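Local coordinates for protein arginine kinase (Anthopleura japonica, PDB 4RF6) that catalyses the reversible transfer of a phosphoryl group from ATP to L-arginine, giving phosphoarginine and ADP, with two phosphagen kinase repeats in one chain, at residues A[59-64]-A[72-77]; A[65-70]-A[199-204]; A[405-410]-A[428-433]; A[460-465]-A[604-609]; A[482-487]-A[600-605]. All blocks are in the same frame, centred on the assembly; numbering follows the deposited sequence.

Overall arrangement
Contacts 1 and 2 lie in the first of two tandem repeats, contacts 3, 4 and 5 in the second. Contacts 1 and 2 have centres about 9 Å apart and alternate along the chain; helix 57-66 meets both the loop 72-77 and helix 200-205. Contact 3, in the N-terminal family region of repeat two, has its centre about 57 Å from that of contact 1. Contacts 4 and 5 share helix 598-616, with centres about 8 Å apart; the helix meets loop 460-465 and the antiparallel sheet through strand 479-488. Contact 3 lies about 30 Å from them, centre to centre. The two groups follow in series, on opposite sides of the chain's centre, as fits two separately folded kinase units.

Contact 1 (A[59-64]-A[72-77]); sequences DCINSG and VGVYAG
C60 and Y75 meet through their backbones. The carbonyl O of C60 accepts from the N of Y75 at 3.0 Å, the donor lying in the carbonyl plane on a lone pair, with an N-H...O angle of 160°. The same O is approached by the CA of V74 at 3.2 Å in a CA-H...O contact, and the CA of C60 makes a like contact to the O of Y75, so the helix and the loop meet at close backbone range. The SG of C60 is turned beside its own backbone N (chi1 -72°), and it comes 3.3 Å from the O of Y75. I61 contributes less: its CG2 reaches the CG1 of V74 at 4.1 Å, the two branched side chains passing at a slant. S63 sends its OG anti to the backbone N (chi1 -175°), near the plane of the Y75 ring at its edge, 3.7 Å from CE1; that hydroxyl is bonded to the carbonyl of F201. At G64 two glycine backbones come together, its CA lying 3.6 Å from the CA of G73, which has a positive phi, and 3.2 Å from the O of G73 in another CA-H...O contact. V72 to Y75 belong to the substrate site inferred by similarity, and the Y75 side chain lies about 4 Å from those of E232 and C278, assigned to the same site. Helix 57-66 thus meets this loop through one clear backbone hydrogen bond and several CA-H...O contacts, with side-chain packing around them, consistent with a role in shaping the arginine pocket.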
# COMPACT_ATOMS: atom_id res chain seq x y z
N ASP A 59 -4.85 21.97 36.92
CA ASP A 59 -4.60 20.66 36.32
C ASP A 59 -4.99 20.68 34.85
O ASP A 59 -4.31 20.10 33.99
CB ASP A 59 -5.38 19.56 37.03
CG ASP A 59 -4.86 19.28 38.43
OD1 ASP A 59 -3.63 19.28 38.62
OD2 ASP A 59 -5.69 19.04 39.33
N CYS A 60 -6.10 21.35 34.56
CA CYS A 60 -6.63 21.40 33.20
C CYS A 60 -5.83 22.30 32.27
O CYS A 60 -5.64 21.98 31.10
CB CYS A 60 -8.09 21.84 33.23
SG CYS A 60 -9.20 20.57 33.87
N ILE A 61 -5.34 23.42 32.79
CA ILE A 61 -4.66 24.39 31.95
C ILE A 61 -3.15 24.20 31.91
O ILE A 61 -2.46 24.89 31.17
CB ILE A 61 -4.94 25.84 32.41
CG1 ILE A 61 -4.29 26.09 33.78
CG2 ILE A 61 -6.44 26.13 32.43
CD1 ILE A 61 -4.33 27.54 34.21
N ASN A 62 -2.64 23.26 32.70
CA ASN A 62 -1.19 23.14 32.88
C ASN A 62 -0.39 22.99 31.59
O ASN A 62 0.64 23.64 31.42
CB ASN A 62 -0.84 22.00 33.84
CG ASN A 62 0.63 22.03 34.25
OD1 ASN A 62 1.13 23.05 34.73
ND2 ASN A 62 1.34 20.92 34.03
N SER A 63 -0.86 22.14 30.68
CA SER A 63 -0.11 21.88 29.45
C SER A 63 0.02 23.14 28.60
O SER A 63 1.07 23.38 27.98
CB SER A 63 -0.76 20.76 28.65
OG SER A 63 0.03 20.44 27.52
N GLY A 64 -1.03 23.95 28.58
CA GLY A 64 -1.04 25.17 27.80
C GLY A 64 -0.15 26.28 28.35
O GLY A 64 0.19 27.22 27.63
N VAL A 72 -4.50 24.66 21.51
CA VAL A 72 -5.63 24.63 22.43
C VAL A 72 -5.17 24.92 23.87
O VAL A 72 -5.49 25.97 24.43
CB VAL A 72 -6.36 23.28 22.38
CG1 VAL A 72 -7.54 23.28 23.33
CG2 VAL A 72 -6.82 22.99 20.95
N GLY A 73 -4.42 23.99 24.45
CA GLY A 73 -3.78 24.23 25.73
C GLY A 73 -4.53 23.85 27.00
O GLY A 73 -4.11 24.23 28.10
N VAL A 74 -5.64 23.13 26.86
CA VAL A 74 -6.30 22.55 28.03
C VAL A 74 -6.65 21.08 27.79
O VAL A 74 -6.89 20.66 26.65
CB VAL A 74 -7.58 23.31 28.44
CG1 VAL A 74 -7.30 24.79 28.65
CG2 VAL A 74 -8.68 23.11 27.41
N TYR A 75 -6.66 20.30 28.87
CA TYR A 75 -7.16 18.93 28.84
C TYR A 75 -8.13 18.76 29.99
O TYR A 75 -7.97 19.38 31.04
CB TYR A 75 -6.01 17.93 28.97
CG TYR A 75 -5.05 17.90 27.79
CD1 TYR A 75 -4.02 18.83 27.70
CD2 TYR A 75 -5.16 16.95 26.79
CE1 TYR A 75 -3.13 18.81 26.64
CE2 TYR A 75 -4.28 16.92 25.72
CZ TYR A 75 -3.26 17.86 25.66
OH TYR A 75 -2.38 17.84 24.60
N ALA A 76 -9.16 17.93 29.80
CA ALA A 76 -10.12 17.65 30.87
C ALA A 76 -9.72 16.38 31.62
O ALA A 76 -9.52 15.33 31.01
CB ALA A 76 -11.51 17.51 30.30
N GLY A 77 -9.61 16.47 32.94
CA GLY A 77 -9.20 15.33 33.73
C GLY A 77 -10.34 14.34 33.89
O GLY A 77 -10.12 13.16 34.16

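Contact 2 (A[65-70]-A[199-204]); sequences VVNLDS and DRFLEA
R200 and D69 are brought together by two side chains that each start with CG between the backbone N and the carbonyl carbon, at chi1 55° for R200 and 59° for D69; the arginine then runs extended from CG to NE. Their groups meet tip to tip, carboxylate and guanidinium only 18° apart in plane. The grip is end-on and bidentate: NH1 of R200 gives to OD1 of D69 at 2.9 Å and NH2 of R200 to OD2 of D69 at 2.7 Å, each oxygen using its syn lone pair. The N67 amide bonds R200 twice, its OD1 accepting from NH1 at 3.0 Å, with the donor tilted from the carbonyl plane, and its ND2 donating to the R200 backbone O at 3.3 Å, from above that carbonyl plane and from the face opposite to A204 N, the O's own helical donor. ND2 additionally bonds the carbonyl of S63. The F201 ring lies beside both groups: N67 CG sits 3.8 Å above its plane, toward the rim, and ring atom CE2 lies 3.4 Å above the centre of the R200 guanidinium. S70 OG lies at the ring edge. Farther along, CB of V66 touches CB of A204 at 3.7 Å. The salt bridge ties the N-terminal region to the C-terminal catalytic region within the first repeat, linking the turn N67-S70, just after helix 57-66, to the first turn of helix 200-205, whose N-cap is D199. Helix 57-66 adds N62, which bonds the carbonyl of A204.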
# COMPACT_ATOMS: atom_id res chain seq x y z
N VAL A 65 0.23 26.17 29.62
CA VAL A 65 1.15 27.12 30.22
C VAL A 65 2.59 26.62 30.08
O VAL A 65 3.50 27.40 29.78
CB VAL A 65 0.83 27.36 31.71
CG1 VAL A 65 1.67 28.52 32.24
CG2 VAL A 65 -0.65 27.65 31.90
N VAL A 66 2.77 25.32 30.31
CA VAL A 66 4.07 24.68 30.13
C VAL A 66 4.50 24.81 28.67
O VAL A 66 5.64 25.18 28.38
CB VAL A 66 4.04 23.19 30.52
CG1 VAL A 66 5.32 22.47 30.08
CG2 VAL A 66 3.84 23.04 32.02
N ASN A 67 3.57 24.52 27.77
CA ASN A 67 3.81 24.63 26.34
C ASN A 67 3.08 25.83 25.76
O ASN A 67 1.95 25.71 25.28
CB ASN A 67 3.36 23.35 25.62
CG ASN A 67 3.91 22.09 26.27
OD1 ASN A 67 5.09 21.77 26.12
ND2 ASN A 67 3.06 21.38 27.01
N LEU A 68 3.73 26.99 25.83
CA LEU A 68 3.12 28.26 25.42
C LEU A 68 2.74 28.30 23.94
O LEU A 68 1.91 29.11 23.53
CB LEU A 68 4.05 29.42 25.76
CG LEU A 68 4.24 29.70 27.25
CD1 LEU A 68 5.39 30.69 27.47
CD2 LEU A 68 2.95 30.22 27.88
N ASP A 69 3.35 27.42 23.15
CA ASP A 69 3.08 27.35 21.72
C ASP A 69 1.82 26.55 21.38
O ASP A 69 1.51 26.33 20.21
CB ASP A 69 4.29 26.76 20.99
CG ASP A 69 4.63 25.36 21.47
OD1 ASP A 69 4.48 25.09 22.68
OD2 ASP A 69 5.06 24.54 20.63
N SER A 70 1.10 26.11 22.42
CA SER A 70 -0.08 25.27 22.25
C SER A 70 -1.15 25.93 21.39
O SER A 70 -1.32 27.14 21.42
CB SER A 70 -0.69 24.94 23.62
OG SER A 70 0.26 24.35 24.48
N ASP A 199 4.50 13.02 24.44
CA ASP A 199 5.38 14.18 24.31
C ASP A 199 5.17 15.22 25.41
O ASP A 199 4.42 14.99 26.36
CB ASP A 199 5.25 14.83 22.92
CG ASP A 199 3.84 15.30 22.62
OD1 ASP A 199 3.04 15.53 23.56
OD2 ASP A 199 3.52 15.45 21.42
N ARG A 200 5.83 16.37 25.27
CA ARG A 200 5.78 17.42 26.28
C ARG A 200 4.35 17.89 26.57
O ARG A 200 4.06 18.33 27.68
CB ARG A 200 6.65 18.61 25.87
CG ARG A 200 6.32 19.19 24.49
CD ARG A 200 7.30 20.30 24.12
NE ARG A 200 7.13 20.77 22.74
CZ ARG A 200 6.43 21.85 22.40
NH1 ARG A 200 5.82 22.58 23.32
NH2 ARG A 200 6.34 22.20 21.12
N PHE A 201 3.48 17.80 25.58
CA PHE A 201 2.09 18.22 25.75
C PHE A 201 1.32 17.25 26.66
O PHE A 201 0.61 17.69 27.57
CB PHE A 201 1.39 18.34 24.39
CG PHE A 201 1.96 19.42 23.50
CD1 PHE A 201 1.48 20.72 23.59
CD2 PHE A 201 2.96 19.14 22.58
CE1 PHE A 201 1.99 21.73 22.77
CE2 PHE A 201 3.48 20.14 21.76
CZ PHE A 201 2.99 21.43 21.86
N LEU A 202 1.47 15.95 26.41
CA LEU A 202 0.81 14.93 27.23
C LEU A 202 1.44 14.85 28.62
O LEU A 202 0.75 14.66 29.63
CB LEU A 202 0.89 13.57 26.55
CG LEU A 202 0.29 13.50 25.15
CD1 LEU A 202 0.21 12.06 24.67
CD2 LEU A 202 -1.08 14.15 25.12
N GLU A 203 2.77 15.01 28.66
CA GLU A 203 3.50 15.06 29.92
C GLU A 203 2.91 16.12 30.85
O GLU A 203 2.54 15.83 31.99
CB GLU A 203 4.98 15.35 29.65
CG GLU A 203 5.83 15.52 30.90
CD GLU A 203 5.98 14.24 31.70
OE1 GLU A 203 5.79 13.14 31.13
OE2 GLU A 203 6.29 14.33 32.90
N ALA A 204 2.81 17.35 30.36
CA ALA A 204 2.32 18.46 31.17
C ALA A 204 0.83 18.33 31.52
O ALA A 204 0.35 18.95 32.47
CB ALA A 204 2.60 19.79 30.49

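Contact 3 (A[405-410]-A[428-433]); sequences KGISLY and AGDEEC
G429 lies against I407: with no side chain, it brings its CA to 4.0 Å from CG2 of the isoleucine. D430 follows with CG set between its backbone N and carbonyl carbon (chi1 60°). Its OD2 rests on aliphatic carbon from two residues, 3.4 Å from CB of K405 and 3.4 Å from CG1 of I407, whose side chain runs past the aspartate in the opposite direction. The strongest polar partner of OD2 is the hydroxyl of T403, just ahead of 405-410. The other oxygen, OD1, accepts from the N of C433 at 3.0 Å, nearly along the C-O axis, and caps the turn that leads into helix 433-436. E432 does not touch the facing segment directly, but its OE1 receives a hydrogen bond at 2.8 Å from a water that also donates to OD2 of D430, and a second water accepts from the E432 backbone N. NZ of K405 reaches both waters only weakly, and stands 4.7 Å from OD2 of D430, beyond direct contact. The last residue, C433, turns SG beside its own backbone N (chi1 -73°) to lie 3.5 Å from CG2 of I407. The contact joins the loop before helix 409-418, where S408 is the N-cap, to the loop before helix 433-436 in the N-terminal region of repeat two; C412 packs on I407 and C433. A buried carboxylate is thus held by a hydroxyl, a backbone N-H and water, with the I407 side chain packed alongside. The nearby K405 may favour its negative charge, though through water and not by an ion pair.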
# COMPACT_ATOMS: atom_id res chain seq x y z
N LYS A 405 -13.11 -4.99 -18.02
CA LYS A 405 -12.44 -4.58 -16.79
C LYS A 405 -12.13 -3.08 -16.75
O LYS A 405 -11.50 -2.59 -15.80
CB LYS A 405 -11.18 -5.41 -16.56
CG LYS A 405 -11.46 -6.89 -16.36
CD LYS A 405 -10.18 -7.72 -16.25
CE LYS A 405 -10.49 -9.21 -16.06
NZ LYS A 405 -11.12 -9.82 -17.27
N GLY A 406 -12.57 -2.35 -17.77
CA GLY A 406 -12.46 -0.90 -17.78
C GLY A 406 -11.20 -0.33 -18.42
O GLY A 406 -10.90 0.86 -18.25
N ILE A 407 -10.46 -1.16 -19.15
CA ILE A 407 -9.20 -0.73 -19.75
C ILE A 407 -9.43 -0.01 -21.08
O ILE A 407 -10.09 -0.54 -21.98
CB ILE A 407 -8.23 -1.91 -19.97
CG1 ILE A 407 -8.15 -2.79 -18.72
CG2 ILE A 407 -6.83 -1.40 -20.33
CD1 ILE A 407 -7.63 -2.06 -17.47
N SER A 408 -8.89 1.20 -21.21
CA SER A 408 -9.00 1.93 -22.48
C SER A 408 -7.73 1.78 -23.31
O SER A 408 -6.72 1.27 -22.84
CB SER A 408 -9.26 3.42 -22.23
OG SER A 408 -8.10 4.05 -21.73
N LEU A 409 -7.80 2.22 -24.56
CA LEU A 409 -6.62 2.27 -25.41
C LEU A 409 -5.56 3.16 -24.77
O LEU A 409 -4.37 2.83 -24.78
CB LEU A 409 -6.96 2.83 -26.80
CG LEU A 409 -5.76 2.98 -27.73
CD1 LEU A 409 -5.27 1.61 -28.17
CD2 LEU A 409 -6.10 3.83 -28.95
N TYR A 410 -5.99 4.29 -24.22
CA TYR A 410 -5.04 5.24 -23.66
C TYR A 410 -4.36 4.65 -22.43
O TYR A 410 -3.18 4.92 -22.19
CB TYR A 410 -5.70 6.58 -23.32
CG TYR A 410 -4.80 7.76 -23.65
CD1 TYR A 410 -3.58 7.92 -23.01
CD2 TYR A 410 -5.18 8.70 -24.59
CE1 TYR A 410 -2.75 8.99 -23.31
CE2 TYR A 410 -4.37 9.78 -24.90
CZ TYR A 410 -3.15 9.91 -24.26
OH TYR A 410 -2.34 10.98 -24.56
N ALA A 428 -0.68 -4.28 -22.03
CA ALA A 428 -2.08 -4.73 -21.97
C ALA A 428 -2.56 -4.76 -20.52
O ALA A 428 -1.87 -5.30 -19.66
CB ALA A 428 -2.21 -6.12 -22.61
N GLY A 429 -3.72 -4.17 -20.25
CA GLY A 429 -4.27 -4.17 -18.90
C GLY A 429 -4.99 -5.47 -18.59
O GLY A 429 -5.18 -5.84 -17.43
N ASP A 430 -5.41 -6.17 -19.65
CA ASP A 430 -6.07 -7.46 -19.50
C ASP A 430 -6.04 -8.24 -20.81
O ASP A 430 -5.62 -7.70 -21.83
CB ASP A 430 -7.52 -7.30 -18.97
CG ASP A 430 -8.42 -6.46 -19.88
OD1 ASP A 430 -8.15 -6.35 -21.10
OD2 ASP A 430 -9.43 -5.92 -19.38
N GLU A 431 -6.48 -9.50 -20.77
CA GLU A 431 -6.51 -10.34 -21.97
C GLU A 431 -7.30 -9.70 -23.11
O GLU A 431 -6.91 -9.79 -24.28
CB GLU A 431 -7.12 -11.72 -21.64
CG GLU A 431 -7.52 -12.54 -22.88
CD GLU A 431 -7.78 -14.00 -22.55
OE1 GLU A 431 -8.20 -14.76 -23.45
OE2 GLU A 431 -7.55 -14.39 -21.38
N GLU A 432 -8.40 -9.05 -22.76
CA GLU A 432 -9.31 -8.49 -23.77
C GLU A 432 -8.63 -7.42 -24.64
O GLU A 432 -8.97 -7.25 -25.81
CB GLU A 432 -10.56 -7.91 -23.11
CG GLU A 432 -11.65 -7.52 -24.11
CD GLU A 432 -12.95 -7.09 -23.45
OE1 GLU A 432 -13.09 -7.31 -22.23
OE2 GLU A 432 -13.81 -6.52 -24.16
N CYS A 433 -7.67 -6.71 -24.05
CA CYS A 433 -6.91 -5.70 -24.78
C CYS A 433 -6.30 -6.23 -26.08
O CYS A 433 -6.27 -5.51 -27.09
CB CYS A 433 -5.78 -5.15 -23.90
SG CYS A 433 -6.35 -4.06 -22.57
O HOH W 1 -9.72 -9.71 -20.24
O HOH W 2 -11.73 -7.69 -19.77

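Contact 4 (A[460-465]-A[604-609]); sequences SDMNPE and RLCRAV
M462 and C606 bury the most surface, about 80 Å² each, with P464 behind them. The methionine chain is bent at chi2 and chi3 (-67° and -76°), and the second bend places CE near the helix. There CE touches SG of C606 at 3.7 Å and CB of V609 at 3.9 Å, crossing the valine at about a right angle, while CG of L605 is farther off at 4.4 Å. The cysteine thiol is thus met by the CE methyl of M462 and also by backbone: SG lies 3.3 Å from the carbonyl O of M462. That oxygen accepts a hydrogen bond from the side-chain amide of N610. Two residues on, P464 has its CD 3.6 Å from both CB and SG of C606, so CD of the proline packs on the cysteine side chain. Two Asx turns shape the loop around these residues: OD1 of D461 accepts from the N of N463 at 3.2 Å, and OD1 of N463 from the N of E465 at 2.9 Å. The contact joins the loop between helix 438-448 and strand 479-488 to helix 598-616. Beyond it, L605 and V609 reach strands 479-488 and 587-594 of the sheet, while helix 696-714 meets the loop through E696, which touches M462 and accepts from the N of D461.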
# COMPACT_ATOMS: atom_id res chain seq x y z
N SER A 460 2.19 -24.31 -26.70
CA SER A 460 2.91 -24.42 -25.44
C SER A 460 3.21 -25.89 -25.15
O SER A 460 2.43 -26.77 -25.53
CB SER A 460 2.09 -23.82 -24.29
OG SER A 460 1.72 -22.49 -24.56
N ASP A 461 4.34 -26.17 -24.49
CA ASP A 461 4.74 -27.54 -24.20
C ASP A 461 5.65 -27.58 -22.98
O ASP A 461 6.85 -27.29 -23.08
CB ASP A 461 5.47 -28.16 -25.40
CG ASP A 461 5.62 -29.67 -25.29
OD1 ASP A 461 5.43 -30.23 -24.19
OD2 ASP A 461 5.96 -30.30 -26.32
N MET A 462 5.09 -27.95 -21.83
CA MET A 462 5.88 -28.05 -20.61
C MET A 462 6.10 -29.50 -20.18
O MET A 462 6.02 -29.82 -18.99
CB MET A 462 5.23 -27.25 -19.48
CG MET A 462 5.23 -25.73 -19.71
SD MET A 462 6.90 -25.04 -19.67
CE MET A 462 7.22 -25.03 -17.90
N ASN A 463 6.39 -30.38 -21.14
CA ASN A 463 6.78 -31.76 -20.83
C ASN A 463 8.29 -31.93 -20.97
O ASN A 463 8.80 -32.07 -22.08
CB ASN A 463 6.07 -32.74 -21.77
CG ASN A 463 6.32 -34.20 -21.40
OD1 ASN A 463 7.22 -34.52 -20.63
ND2 ASN A 463 5.53 -35.09 -21.99
N PRO A 464 9.00 -31.98 -19.83
CA PRO A 464 10.46 -32.10 -19.82
C PRO A 464 10.97 -33.42 -20.42
O PRO A 464 12.16 -33.50 -20.74
CB PRO A 464 10.82 -32.03 -18.33
CG PRO A 464 9.56 -32.43 -17.62
CD PRO A 464 8.44 -31.93 -18.47
N GLU A 465 10.12 -34.42 -20.56
CA GLU A 465 10.56 -35.70 -21.12
C GLU A 465 10.71 -35.60 -22.64
O GLU A 465 11.25 -36.50 -23.28
CB GLU A 465 9.61 -36.83 -20.74
CG GLU A 465 9.58 -37.13 -19.23
CD GLU A 465 8.69 -38.32 -18.87
OE1 GLU A 465 8.48 -38.56 -17.66
OE2 GLU A 465 8.21 -39.01 -19.79
N ARG A 604 12.98 -29.37 -13.22
CA ARG A 604 12.54 -28.75 -11.98
C ARG A 604 11.53 -27.64 -12.28
O ARG A 604 10.50 -27.52 -11.60
CB ARG A 604 13.74 -28.18 -11.21
CG ARG A 604 13.36 -27.52 -9.88
CD ARG A 604 14.59 -27.00 -9.13
NE ARG A 604 15.71 -27.93 -9.20
CZ ARG A 604 16.79 -27.74 -9.95
NH1 ARG A 604 16.90 -26.65 -10.70
NH2 ARG A 604 17.76 -28.64 -9.96
N LEU A 605 11.82 -26.83 -13.29
CA LEU A 605 10.92 -25.75 -13.68
C LEU A 605 9.52 -26.27 -14.04
O LEU A 605 8.51 -25.72 -13.59
CB LEU A 605 11.48 -24.96 -14.87
CG LEU A 605 10.54 -23.84 -15.34
CD1 LEU A 605 10.41 -22.78 -14.25
CD2 LEU A 605 11.01 -23.23 -16.65
N CYS A 606 9.48 -27.33 -14.84
CA CYS A 606 8.22 -27.91 -15.28
C CYS A 606 7.40 -28.48 -14.13
O CYS A 606 6.19 -28.29 -14.08
CB CYS A 606 8.47 -29.00 -16.31
SG CYS A 606 8.82 -28.37 -17.96
N ARG A 607 8.06 -29.18 -13.22
CA ARG A 607 7.39 -29.74 -12.04
C ARG A 607 6.67 -28.64 -11.26
O ARG A 607 5.51 -28.79 -10.86
CB ARG A 607 8.40 -30.48 -11.15
CG ARG A 607 8.77 -31.86 -11.69
CD ARG A 607 10.10 -32.35 -11.15
NE ARG A 607 10.24 -32.05 -9.73
CZ ARG A 607 11.38 -31.67 -9.16
NH1 ARG A 607 12.48 -31.55 -9.88
NH2 ARG A 607 11.41 -31.42 -7.86
N ALA A 608 7.36 -27.52 -11.06
CA ALA A 608 6.79 -26.40 -10.32
C ALA A 608 5.70 -25.67 -11.10
O ALA A 608 4.64 -25.36 -10.56
CB ALA A 608 7.87 -25.44 -9.91
N VAL A 609 5.96 -25.37 -12.37
CA VAL A 609 5.00 -24.60 -13.16
C VAL A 609 3.73 -25.40 -13.45
O VAL A 609 2.62 -24.87 -13.40
CB VAL A 609 5.63 -24.07 -14.46
CG1 VAL A 609 4.58 -23.44 -15.37
CG2 VAL A 609 6.71 -23.06 -14.13

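Contact 5 (A[482-487]-A[600-605]); sequences TRIRVA and SVFGRL
I484 of strand 482-487 faces F602 of helix 600-605 across axes that approach to 8.4 Å and run 28° apart in the same N-to-C sense, the two nearest CA atoms being 6.8 Å apart. The side chains of T482, I484 and V486 all point at the helix. I484 is the central piece: CG1 meets CG1 of V601 at 3.9 Å, CD1 reaches CB of F602 at 3.9 Å, and CG2, anti to the backbone N, touches CD2 of L605 at 3.6 Å. That one leucine methyl also meets CG1 of V486, at 4.0 Å, and so bridges two strand residues. Two residues before I484, CG2 of T482 packs on CG2 of V601 at 3.8 Å, while the threonine hydroxyl bonds the carbonyl of G595. All pairs cross at a slant. M638 of the adjacent strand 638-645 covers I484 and F602 from beyond the two segments. With aliphatic carbon carrying the side-chain contacts, this is a hydrophobic interface in which helix 598-616 covers one face of the antiparallel sheet, as in the catalytic core of phosphagen kinases.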
# COMPACT_ATOMS: atom_id res chain seq x y z
N THR A 482 23.35 -22.35 -15.31
CA THR A 482 22.23 -22.55 -16.22
C THR A 482 20.95 -22.04 -15.57
O THR A 482 20.68 -22.36 -14.41
CB THR A 482 22.05 -24.05 -16.57
OG1 THR A 482 23.21 -24.51 -17.28
CG2 THR A 482 20.82 -24.25 -17.44
N ARG A 483 20.19 -21.22 -16.29
CA ARG A 483 19.04 -20.55 -15.71
C ARG A 483 17.87 -20.55 -16.69
O ARG A 483 18.05 -20.24 -17.88
CB ARG A 483 19.42 -19.10 -15.38
CG ARG A 483 18.35 -18.27 -14.67
CD ARG A 483 18.93 -16.89 -14.34
NE ARG A 483 17.97 -16.00 -13.70
CZ ARG A 483 17.15 -15.17 -14.36
NH1 ARG A 483 17.16 -15.13 -15.68
NH2 ARG A 483 16.32 -14.39 -13.68
N ILE A 484 16.68 -20.90 -16.22
CA ILE A 484 15.49 -20.79 -17.06
C ILE A 484 14.36 -20.13 -16.31
O ILE A 484 13.96 -20.60 -15.24
CB ILE A 484 15.02 -22.16 -17.61
CG1 ILE A 484 16.16 -22.87 -18.35
CG2 ILE A 484 13.82 -21.97 -18.53
CD1 ILE A 484 15.81 -24.30 -18.78
N ARG A 485 13.84 -19.04 -16.88
CA ARG A 485 12.77 -18.26 -16.27
C ARG A 485 11.54 -18.27 -17.17
O ARG A 485 11.67 -18.22 -18.39
CB ARG A 485 13.24 -16.82 -16.06
CG ARG A 485 12.14 -15.81 -15.68
CD ARG A 485 11.52 -15.12 -16.90
NE ARG A 485 12.32 -14.00 -17.38
CZ ARG A 485 12.01 -13.26 -18.44
NH1 ARG A 485 10.92 -13.54 -19.14
NH2 ARG A 485 12.79 -12.25 -18.80
N VAL A 486 10.35 -18.32 -16.57
CA VAL A 486 9.13 -18.05 -17.33
C VAL A 486 8.27 -17.01 -16.62
O VAL A 486 8.20 -16.98 -15.39
CB VAL A 486 8.28 -19.33 -17.62
CG1 VAL A 486 9.05 -20.31 -18.49
CG2 VAL A 486 7.84 -20.00 -16.34
N ALA A 487 7.66 -16.13 -17.40
CA ALA A 487 6.67 -15.21 -16.86
C ALA A 487 5.30 -15.86 -17.04
O ALA A 487 5.03 -16.44 -18.09
CB ALA A 487 6.72 -13.89 -17.61
N SER A 600 17.89 -30.89 -16.14
CA SER A 600 17.50 -30.89 -14.73
C SER A 600 16.82 -29.58 -14.35
O SER A 600 15.78 -29.57 -13.69
CB SER A 600 18.73 -31.12 -13.85
OG SER A 600 18.40 -30.95 -12.48
N VAL A 601 17.43 -28.46 -14.76
CA VAL A 601 16.86 -27.14 -14.51
C VAL A 601 15.45 -27.05 -15.08
O VAL A 601 14.51 -26.59 -14.42
CB VAL A 601 17.73 -26.03 -15.12
CG1 VAL A 601 17.04 -24.67 -15.01
CG2 VAL A 601 19.12 -25.99 -14.46
N PHE A 602 15.29 -27.50 -16.33
CA PHE A 602 13.99 -27.47 -16.99
C PHE A 602 13.02 -28.47 -16.37
O PHE A 602 11.81 -28.20 -16.28
CB PHE A 602 14.14 -27.76 -18.49
CG PHE A 602 12.86 -27.58 -19.26
CD1 PHE A 602 12.16 -26.38 -19.19
CD2 PHE A 602 12.35 -28.60 -20.05
CE1 PHE A 602 10.97 -26.21 -19.89
CE2 PHE A 602 11.17 -28.44 -20.75
CZ PHE A 602 10.48 -27.24 -20.68
N GLY A 603 13.53 -29.62 -15.94
CA GLY A 603 12.70 -30.61 -15.28
C GLY A 603 12.14 -30.07 -13.98
O GLY A 603 10.97 -30.28 -13.65
N ARG A 604 12.98 -29.37 -13.22
CA ARG A 604 12.54 -28.75 -11.98
C ARG A 604 11.53 -27.64 -12.28
O ARG A 604 10.50 -27.52 -11.60
CB ARG A 604 13.74 -28.18 -11.21
CG ARG A 604 13.36 -27.52 -9.88
CD ARG A 604 14.59 -27.00 -9.13
NE ARG A 604 15.71 -27.93 -9.20
CZ ARG A 604 16.79 -27.74 -9.95
NH1 ARG A 604 16.90 -26.65 -10.70
NH2 ARG A 604 17.76 -28.64 -9.96
N LEU A 605 11.82 -26.83 -13.29
CA LEU A 605 10.92 -25.75 -13.68
C LEU A 605 9.52 -26.27 -14.04
O LEU A 605 8.51 -25.72 -13.59
CB LEU A 605 11.48 -24.96 -14.87
CG LEU A 605 10.54 -23.84 -15.34
CD1 LEU A 605 10.41 -22.78 -14.25
CD2 LEU A 605 11.01 -23.23 -16.65